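Local atomic coordinates of hypothetical conserved protein (Thermus thermophilus, PDB entry 3DZM), a protein that is a major outer membrane beta-barrel of unknown function that binds calcium. Residues A[44-49]-A[80-85]; A[13-18]-A[25-30]. All coordinates share one frame; numbering follows the deposited sequence.

Contact 1 of 2, residues A[44-49]-A[80-85]; sequences LGVGFA and QNVTLS. With C8E ((hydroxyethyloxy)tri(ethyloxy)octane), chain E.
Phe48 lays the CD1 corner of its ring beside Val82 CG2 at 3.5 Å, the two side chains lying next to each other and pointing the same way. On the same face, Val46 CG2, which stands anti to the Val46 backbone N, comes 4.1 Å from Leu84 CD1. This face of Val46, Phe48, Val82 and Leu84 is the loose one: it is at least partly exposed, and few of its carbons meet. The tight part is the backbone ladder. Six hydrogen bonds join Gly45, Gly47 and Ala49 to Ser85, Thr83 and Asn81 in hydrogen-bonded antiparallel pairs, among them Gly47 N to Thr83 O at 2.9 Å. The other face carries Ala49, Asn81 and Thr83, all buried, with Gly45 and Gly47 adding no side chain. Here Asn81 ND2 gives a nearly straight bond (175°) to O21 of the detergent C8E at 2.8 Å, while Asn81 OD1 is hydrogen-bonded to Asn110 ND2 and Thr83 OG1 to Asn110 OD1, on strand 100-117. An alanine in place of Asn81 would probably leave the C8E hydroxyl end without this donor and Asn110 ND2 without this acceptor, so that the Asn110 amide would be held at Thr83 alone on this strand. Polar side chains on the inner face and apolar ones on the outer, along an antiparallel pair whose short axes run at 172°, are the pattern of a transmembrane beta-barrel wall.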
loop_
_atom_site.group_PDB
_atom_site.type_symbol
_atom_site.label_atom_id
_atom_site.label_comp_id
_atom_site.label_asym_id
_atom_site.label_seq_id
_atom_site.Cartn_x
_atom_site.Cartn_y
_atom_site.Cartn_z
ATOM N N LEU A 44 -7.845 -12.153 -4.260
ATOM C CA LEU A 44 -8.281 -10.772 -3.973
ATOM C C LEU A 44 -7.853 -10.447 -2.570
ATOM O O LEU A 44 -8.086 -11.241 -1.670
ATOM C CB LEU A 44 -9.788 -10.631 -3.941
ATOM C CG LEU A 44 -10.650 -10.443 -5.157
ATOM C CD1 LEU A 44 -10.304 -11.516 -6.134
ATOM C CD2 LEU A 44 -12.060 -10.616 -4.693
ATOM N N GLY A 45 -7.266 -9.278 -2.364
ATOM C CA GLY A 45 -6.697 -8.975 -1.074
ATOM C C GLY A 45 -6.782 -7.517 -0.731
ATOM O O GLY A 45 -6.854 -6.675 -1.623
ATOM N N VAL A 46 -6.785 -7.219 0.567
ATOM C CA VAL A 46 -6.737 -5.833 0.990
ATOM C C VAL A 46 -5.573 -5.650 1.935
ATOM O O VAL A 46 -5.322 -6.520 2.767
ATOM C CB VAL A 46 -8.078 -5.339 1.578
ATOM C CG1 VAL A 46 -8.514 -6.205 2.709
ATOM C CG2 VAL A 46 -7.952 -3.930 2.009
ATOM N N GLY A 47 -4.821 -4.564 1.743
ATOM C CA GLY A 47 -3.693 -4.259 2.600
ATOM C C GLY A 47 -3.836 -2.929 3.327
ATOM O O GLY A 47 -4.330 -1.944 2.763
ATOM N N PHE A 48 -3.437 -2.904 4.596
ATOM C CA PHE A 48 -3.250 -1.653 5.320
ATOM C C PHE A 48 -1.794 -1.581 5.704
ATOM O O PHE A 48 -1.238 -2.598 6.161
ATOM C CB PHE A 48 -4.072 -1.628 6.600
ATOM C CG PHE A 48 -5.532 -1.843 6.383
ATOM C CD1 PHE A 48 -6.377 -0.757 6.175
ATOM C CD2 PHE A 48 -6.080 -3.128 6.389
ATOM C CE1 PHE A 48 -7.756 -0.946 5.973
ATOM C CE2 PHE A 48 -7.453 -3.321 6.189
ATOM C CZ PHE A 48 -8.290 -2.226 5.980
ATOM N N ALA A 49 -1.170 -0.406 5.533
ATOM C CA ALA A 49 0.214 -0.234 6.001
ATOM C C ALA A 49 0.406 1.193 6.376
ATOM O O ALA A 49 -0.255 2.059 5.817
ATOM C CB ALA A 49 1.241 -0.631 4.910
ATOM N N GLN A 80 -0.877 6.647 5.564
ATOM C CA GLN A 80 -1.261 5.255 5.381
ATOM C C GLN A 80 -1.564 4.916 3.924
ATOM O O GLN A 80 -1.828 5.829 3.126
ATOM C CB GLN A 80 -2.442 4.926 6.255
ATOM C CG GLN A 80 -3.585 5.856 6.031
ATOM C CD GLN A 80 -4.827 5.400 6.731
ATOM O OE1 GLN A 80 -4.877 5.392 7.942
ATOM N NE2 GLN A 80 -5.840 5.015 5.967
ATOM N N ASN A 81 -1.478 3.618 3.585
ATOM C CA ASN A 81 -1.946 3.099 2.287
ATOM C C ASN A 81 -2.914 1.999 2.533
ATOM O O ASN A 81 -2.636 1.113 3.349
ATOM C CB ASN A 81 -0.816 2.579 1.407
ATOM C CG ASN A 81 0.069 3.678 0.907
ATOM O OD1 ASN A 81 -0.365 4.552 0.187
ATOM N ND2 ASN A 81 1.313 3.642 1.282
ATOM N N VAL A 82 -4.064 2.082 1.862
ATOM C CA VAL A 82 -5.010 0.980 1.787
ATOM C C VAL A 82 -5.013 0.544 0.318
ATOM O O VAL A 82 -5.160 1.358 -0.574
ATOM C CB VAL A 82 -6.431 1.370 2.305
ATOM C CG1 VAL A 82 -7.407 0.196 2.168
ATOM C CG2 VAL A 82 -6.351 1.808 3.725
ATOM N N THR A 83 -4.821 -0.746 0.084
ATOM C CA THR A 83 -4.529 -1.274 -1.235
ATOM C C THR A 83 -5.427 -2.450 -1.544
ATOM O O THR A 83 -5.363 -3.486 -0.865
ATOM C CB THR A 83 -3.104 -1.814 -1.286
ATOM O OG1 THR A 83 -2.212 -0.902 -0.630
ATOM C CG2 THR A 83 -2.669 -2.058 -2.733
ATOM N N LEU A 84 -6.262 -2.289 -2.566
ATOM C CA LEU A 84 -7.099 -3.375 -3.062
ATOM C C LEU A 84 -6.377 -3.949 -4.230
ATOM O O LEU A 84 -5.899 -3.228 -5.100
ATOM C CB LEU A 84 -8.462 -2.861 -3.495
ATOM C CG LEU A 84 -9.436 -2.811 -2.328
ATOM C CD1 LEU A 84 -8.937 -1.805 -1.343
ATOM C CD2 LEU A 84 -10.805 -2.442 -2.790
ATOM N N SER A 85 -6.271 -5.261 -4.240
ATOM C CA SER A 85 -5.493 -5.920 -5.265
ATOM C C SER A 85 -6.179 -7.190 -5.821
ATOM O O SER A 85 -6.916 -7.878 -5.135
ATOM C CB SER A 85 -4.084 -6.223 -4.725
ATOM O OG SER A 85 -4.034 -7.570 -4.311
HETATM C C1 C8E E . 13.569 -2.285 -5.973
HETATM C C2 C8E E . 12.552 -1.495 -6.808
HETATM C C3 C8E E . 12.646 0.026 -6.622
HETATM C C4 C8E E . 13.132 0.740 -7.894
HETATM C C5 C8E E . 12.720 2.214 -7.995
HETATM C C6 C8E E . 13.816 3.244 -7.675
HETATM C C7 C8E E . 13.541 4.026 -6.385
HETATM C C8 C8E E . 12.126 3.747 -5.864
HETATM O O9 C8E E . 11.518 4.825 -5.162
HETATM C C10 C8E E . 10.428 5.381 -5.886
HETATM C C11 C8E E . 9.411 6.081 -4.984
HETATM O O12 C8E E . 8.347 5.210 -4.652
HETATM C C13 C8E E . 7.640 5.627 -3.494
HETATM C C14 C8E E . 7.022 4.454 -2.727
HETATM O O15 C8E E . 7.456 4.484 -1.378
HETATM C C16 C8E E . 7.128 3.311 -0.661
HETATM C C17 C8E E . 5.631 3.290 -0.346
HETATM O O18 C8E E . 5.352 3.876 0.914
HETATM C C19 C8E E . 5.303 5.282 0.860
HETATM C C20 C8E E . 4.225 5.662 -0.147
HETATM O O21 C8E E . 2.975 5.729 0.481
#

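Contact 2 of 2, residues A[13-18]-A[25-30]; sequences VEAGAG and GQLAVV
Glu14 OE2 and Gln26 NE2 meet at 2.8 Å across the two strands, but the hydrogen bond is weak: its N-H...O angle is only 121°, and the carboxylate and amide planes stand 42° apart. Glu14 reaches this point with CG anti to the backbone N (chi1 -176°) and the chain extended beyond it, whereas the Gln26 chain bends at chi2, which places CD. Glu14 OE1 also lies 4.1 Å from Val30 CG2. Beneath these side chains, the backbone fixes the register. Glu14 pairs with Ala28, and Gly16 with Gln26, through four bonds, the shortest of them Gln26 N to Gly16 O at 2.7 Å. The face of Val13, Ala15 and Leu27 has sparser packing: Leu27 CD2 is 4.4 Å from Ala15 CB and 4.5 Å from Val13 CG2. Farther out, strand 202-213 flanks segment 13-18 and strand 40-50 flanks segment 25-30. Arg43 of the flanking strand 40-50 forms a salt bridge to Glu14 OE2, and Arg142 of the non-adjacent strand 127-148 one to Glu14 OE1. With a cationic side chain at each oxygen, the buried carboxylate is likely to stay ionised and to have its rotation set mainly by the two arginines. The weak hydrogen bond from the Gln26 side-chain amide is then a minor addition to a charged cluster on the inner face of the barrel wall.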
loop_
_atom_site.group_PDB
_atom_site.type_symbol
_atom_site.label_atom_id
_atom_site.label_comp_id
_atom_site.label_asym_id
_atom_site.label_seq_id
_atom_site.Cartn_x
_atom_site.Cartn_y
_atom_site.Cartn_z
ATOM N N VAL A 13 -8.535 -18.466 2.994
ATOM C CA VAL A 13 -8.408 -17.091 3.421
ATOM C C VAL A 13 -6.962 -17.002 3.898
ATOM O O VAL A 13 -6.449 -17.933 4.540
ATOM C CB VAL A 13 -9.488 -16.719 4.512
ATOM C CG1 VAL A 13 -9.524 -17.763 5.611
ATOM C CG2 VAL A 13 -9.263 -15.324 5.105
ATOM N N GLU A 14 -6.306 -15.900 3.540
ATOM C CA GLU A 14 -4.887 -15.725 3.775
ATOM C C GLU A 14 -4.661 -14.406 4.522
ATOM O O GLU A 14 -5.156 -13.360 4.119
ATOM C CB GLU A 14 -4.173 -15.743 2.413
ATOM C CG GLU A 14 -2.652 -15.666 2.426
ATOM C CD GLU A 14 -2.099 -14.976 1.167
ATOM O OE1 GLU A 14 -1.953 -15.645 0.115
ATOM O OE2 GLU A 14 -1.806 -13.753 1.241
ATOM N N ALA A 15 -3.915 -14.456 5.616
ATOM C CA ALA A 15 -3.490 -13.243 6.330
ATOM C C ALA A 15 -1.987 -13.114 6.217
ATOM O O ALA A 15 -1.272 -14.116 6.334
ATOM C CB ALA A 15 -3.897 -13.310 7.847
ATOM N N GLY A 16 -1.490 -11.903 5.993
ATOM C CA GLY A 16 -0.054 -11.718 5.992
ATOM C C GLY A 16 0.415 -10.441 6.618
ATOM O O GLY A 16 -0.308 -9.463 6.672
ATOM N N ALA A 17 1.649 -10.438 7.082
ATOM C CA ALA A 17 2.207 -9.258 7.733
ATOM C C ALA A 17 3.563 -8.974 7.120
ATOM O O ALA A 17 4.249 -9.894 6.682
ATOM C CB ALA A 17 2.349 -9.504 9.255
ATOM N N GLY A 18 3.963 -7.713 7.096
ATOM C CA GLY A 18 5.259 -7.381 6.566
ATOM C C GLY A 18 5.347 -6.036 5.912
ATOM O O GLY A 18 4.702 -5.073 6.319
ATOM N N GLY A 25 -0.281 -5.067 7.048
ATOM C CA GLY A 25 -0.621 -6.438 6.778
ATOM C C GLY A 25 -1.566 -6.541 5.620
ATOM O O GLY A 25 -1.918 -5.502 5.018
ATOM N N GLN A 26 -1.932 -7.778 5.260
ATOM C CA GLN A 26 -3.033 -7.973 4.322
ATOM C C GLN A 26 -3.922 -9.163 4.628
ATOM O O GLN A 26 -3.489 -10.148 5.205
ATOM C CB GLN A 26 -2.564 -7.997 2.856
ATOM C CG GLN A 26 -2.025 -9.289 2.411
ATOM C CD GLN A 26 -2.591 -9.746 1.068
ATOM O OE1 GLN A 26 -2.972 -8.936 0.185
ATOM N NE2 GLN A 26 -2.633 -11.068 0.901
ATOM N N LEU A 27 -5.177 -9.044 4.212
ATOM C CA LEU A 27 -6.154 -10.129 4.219
ATOM C C LEU A 27 -6.579 -10.417 2.784
ATOM O O LEU A 27 -6.786 -9.498 1.980
ATOM C CB LEU A 27 -7.371 -9.710 5.026
ATOM C CG LEU A 27 -7.212 -10.060 6.492
ATOM C CD1 LEU A 27 -7.960 -9.079 7.363
ATOM C CD2 LEU A 27 -7.707 -11.460 6.675
ATOM N N ALA A 28 -6.688 -11.687 2.445
ATOM C CA ALA A 28 -7.042 -12.046 1.078
ATOM C C ALA A 28 -7.854 -13.317 1.048
ATOM O O ALA A 28 -7.827 -14.108 1.999
ATOM C CB ALA A 28 -5.781 -12.175 0.167
ATOM N N VAL A 29 -8.607 -13.476 -0.039
ATOM C CA VAL A 29 -9.240 -14.743 -0.359
ATOM C C VAL A 29 -8.572 -15.236 -1.631
ATOM O O VAL A 29 -8.339 -14.463 -2.556
ATOM C CB VAL A 29 -10.791 -14.622 -0.499
ATOM C CG1 VAL A 29 -11.195 -13.532 -1.517
ATOM C CG2 VAL A 29 -11.408 -15.963 -0.880
ATOM N N VAL A 30 -8.209 -16.508 -1.640
ATOM C CA VAL A 30 -7.599 -17.167 -2.797
ATOM C C VAL A 30 -8.493 -18.281 -3.301
ATOM O O VAL A 30 -9.092 -19.002 -2.520
ATOM C CB VAL A 30 -6.326 -17.894 -2.402
ATOM C CG1 VAL A 30 -5.588 -18.343 -3.652
ATOM C CG2 VAL A 30 -5.470 -17.026 -1.507
#

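How the contacts relate
From the N terminus, strand 10-17 pairs with strand 23-32 in contact 2, closing a hairpin with six residues between the segments. Strand 40-50 follows and lies against strand 23-32; its residues 44-49 then meet 80-85 in contact 1, which closes a longer connection of 30 residues that includes helix 66-73. The two contacts are therefore in series, neither nested nor crossed. They abut in the sheet, with centres about 10 Å apart: Val46 N is 2.7 Å from Leu27 O, a probable hydrogen bond. Together they tie four neighbouring barrel strands, 10-17, 23-32, 40-50 and 76-90, into one continuous antiparallel wall.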